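Local coordinates for protein aminotransferase, class III (Deinococcus radiodurans, PDB 3I4J) that probably transfers amino groups between substrates with the help of a pyridoxal phosphate cofactor, at residues 343-348 with 354-359. The protein carries 1 engineered substitution. Numbering follows the deposited sequence.
Sequences MMQVRG and GVVLGD
Met343 meets Val355 through its terminal methyl: CG lies anti to the carbonyl carbon (chi1 -65°), and a bend at the last torsion (chi3 83°) turns CE to within 3.7 Å of Val355 CG1. The setting is a beta hairpin, strands 343-348 and 354-357 running antiparallel, interrupted by a classic beta bulge in which Met344 and Gln345 both face Val356. The bulge illustrates how one extra residue is absorbed without breaking a ladder. Val356 O receives two weak hydrogen bonds, a strongly bent one from Met344 N at 2.7 Å and a longer one from Gln345 N, whereas Val356 N gives Gln345 O a nearly straight bond (N-H...O 175°). Beyond it, regular pairing resumes, with Arg347 and Gly354 joined by bonds in both directions.

At the bulge the Met344 side chain is directed toward the opposite strand and lays CG 3.4 Å from Gly358 N, where a side chain on Gly358 would collide with the Met344 CE methyl. On the face shared by Met343, Val346 and Val355, helix 318-339 packs against Val346, while Leu357 CD2 lies 4.1 Å from Met343 CG, the two side chains pointing the same way. An alanine in place of Met343 would remove CG, SD and CE and would probably leave a gap beside Val355 CG1 and thin the packing on Leu357 CD2. Strand 400-403 continues the sheet beyond Val355. On the other face, Arg347 reaches outside the hairpin, its NH2 forming a salt bridge with Asp204 and a hydrogen bond to Ala205 O, and Val356 CG2 sits above one face of its guanidinium, displaced toward the rim, 4.1 Å from Arg347 NH2.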
loop_
_atom_site.group_PDB
_atom_site.type_symbol
_atom_site.label_atom_id
_atom_site.label_comp_id
_atom_site.label_asym_id
_atom_site.label_seq_id
_atom_site.Cartn_x
_atom_site.Cartn_y
_atom_site.Cartn_z
ATOM N N MET C 343 27.138 -0.248 -25.849
ATOM C CA MET C 343 25.706 -0.510 -25.749
ATOM C C MET C 343 25.525 -1.866 -26.446
ATOM O O MET C 343 25.312 -1.928 -27.660
ATOM C CB MET C 343 24.911 0.594 -26.471
ATOM C CG MET C 343 25.042 1.996 -25.843
ATOM S SD MET C 343 24.216 3.339 -26.764
ATOM C CE MET C 343 22.511 3.173 -26.153
ATOM N N MET C 344 25.642 -2.938 -25.663
ATOM C CA MET C 344 25.540 -4.321 -26.144
ATOM C C MET C 344 24.239 -4.624 -26.873
ATOM O O MET C 344 24.221 -5.365 -27.859
ATOM C CB MET C 344 25.673 -5.295 -24.966
ATOM C CG MET C 344 26.937 -5.130 -24.129
ATOM S SD MET C 344 28.389 -5.937 -24.828
ATOM C CE MET C 344 28.587 -7.269 -23.702
ATOM N N GLN C 345 23.145 -4.065 -26.371
ATOM C CA GLN C 345 21.841 -4.291 -26.969
ATOM C C GLN C 345 20.871 -3.185 -26.582
ATOM O O GLN C 345 20.934 -2.649 -25.475
ATOM C CB GLN C 345 21.295 -5.651 -26.516
ATOM C CG GLN C 345 19.920 -5.999 -27.064
ATOM C CD GLN C 345 19.554 -7.453 -26.821
ATOM O OE1 GLN C 345 19.682 -7.962 -25.706
ATOM N NE2 GLN C 345 19.091 -8.129 -27.867
ATOM N N VAL C 346 19.991 -2.841 -27.516
ATOM C CA VAL C 346 18.981 -1.815 -27.299
ATOM C C VAL C 346 17.635 -2.443 -27.634
ATOM O O VAL C 346 17.489 -3.101 -28.665
ATOM C CB VAL C 346 19.224 -0.581 -28.199
ATOM C CG1 VAL C 346 19.258 -0.994 -29.658
ATOM C CG2 VAL C 346 18.128 0.450 -27.971
ATOM N N ARG C 347 16.654 -2.240 -26.760
ATOM C CA ARG C 347 15.332 -2.821 -26.953
ATOM C C ARG C 347 14.227 -1.867 -26.542
ATOM O O ARG C 347 14.430 -0.992 -25.706
ATOM C CB ARG C 347 15.203 -4.099 -26.120
ATOM C CG ARG C 347 16.280 -5.122 -26.392
ATOM C CD ARG C 347 16.126 -6.364 -25.533
ATOM N NE ARG C 347 16.229 -6.089 -24.102
ATOM C CZ ARG C 347 16.792 -6.918 -23.227
ATOM N NH1 ARG C 347 17.310 -8.067 -23.638
ATOM N NH2 ARG C 347 16.829 -6.606 -21.938
ATOM N N GLY C 348 13.048 -2.054 -27.123
ATOM C CA GLY C 348 11.928 -1.207 -26.769
ATOM C C GLY C 348 10.593 -1.663 -27.316
ATOM O O GLY C 348 10.502 -2.155 -28.443
ATOM N N GLY C 354 15.081 -0.541 -23.016
ATOM C CA GLY C 354 16.211 -0.991 -22.230
ATOM C C GLY C 354 17.513 -0.931 -22.997
ATOM O O GLY C 354 17.539 -1.072 -24.222
ATOM N N VAL C 355 18.596 -0.705 -22.264
ATOM C CA VAL C 355 19.931 -0.637 -22.841
ATOM C C VAL C 355 20.822 -1.551 -22.018
ATOM O O VAL C 355 20.928 -1.393 -20.801
ATOM C CB VAL C 355 20.502 0.806 -22.782
ATOM C CG1 VAL C 355 21.933 0.828 -23.316
ATOM C CG2 VAL C 355 19.628 1.743 -23.595
ATOM N N VAL C 356 21.435 -2.529 -22.678
ATOM C CA VAL C 356 22.332 -3.456 -22.003
ATOM C C VAL C 356 23.751 -2.977 -22.282
ATOM O O VAL C 356 24.129 -2.775 -23.437
ATOM C CB VAL C 356 22.148 -4.890 -22.533
ATOM C CG1 VAL C 356 23.115 -5.835 -21.832
ATOM C CG2 VAL C 356 20.709 -5.333 -22.317
ATOM N N LEU C 357 24.529 -2.790 -21.222
ATOM C CA LEU C 357 25.893 -2.298 -21.357
ATOM C C LEU C 357 26.955 -3.345 -21.045
ATOM O O LEU C 357 26.714 -4.282 -20.282
ATOM C CB LEU C 357 26.086 -1.094 -20.436
ATOM C CG LEU C 357 25.109 0.059 -20.678
ATOM C CD1 LEU C 357 25.115 0.995 -19.483
ATOM C CD2 LEU C 357 25.488 0.790 -21.956
ATOM N N GLY C 358 28.133 -3.166 -21.638
ATOM C CA GLY C 358 29.241 -4.083 -21.425
ATOM C C GLY C 358 30.545 -3.498 -21.939
ATOM O O GLY C 358 30.560 -2.390 -22.475
ATOM N N ASP C 359 31.645 -4.231 -21.777
ATOM C CA ASP C 359 32.946 -3.752 -22.242
ATOM C C ASP C 359 33.168 -4.211 -23.685
ATOM O O ASP C 359 32.693 -5.275 -24.085
ATOM C CB ASP C 359 34.063 -4.283 -21.337
ATOM C CG ASP C 359 34.558 -5.650 -21.757
ATOM O OD1 ASP C 359 35.479 -5.715 -22.603
ATOM O OD2 ASP C 359 34.020 -6.660 -21.250
#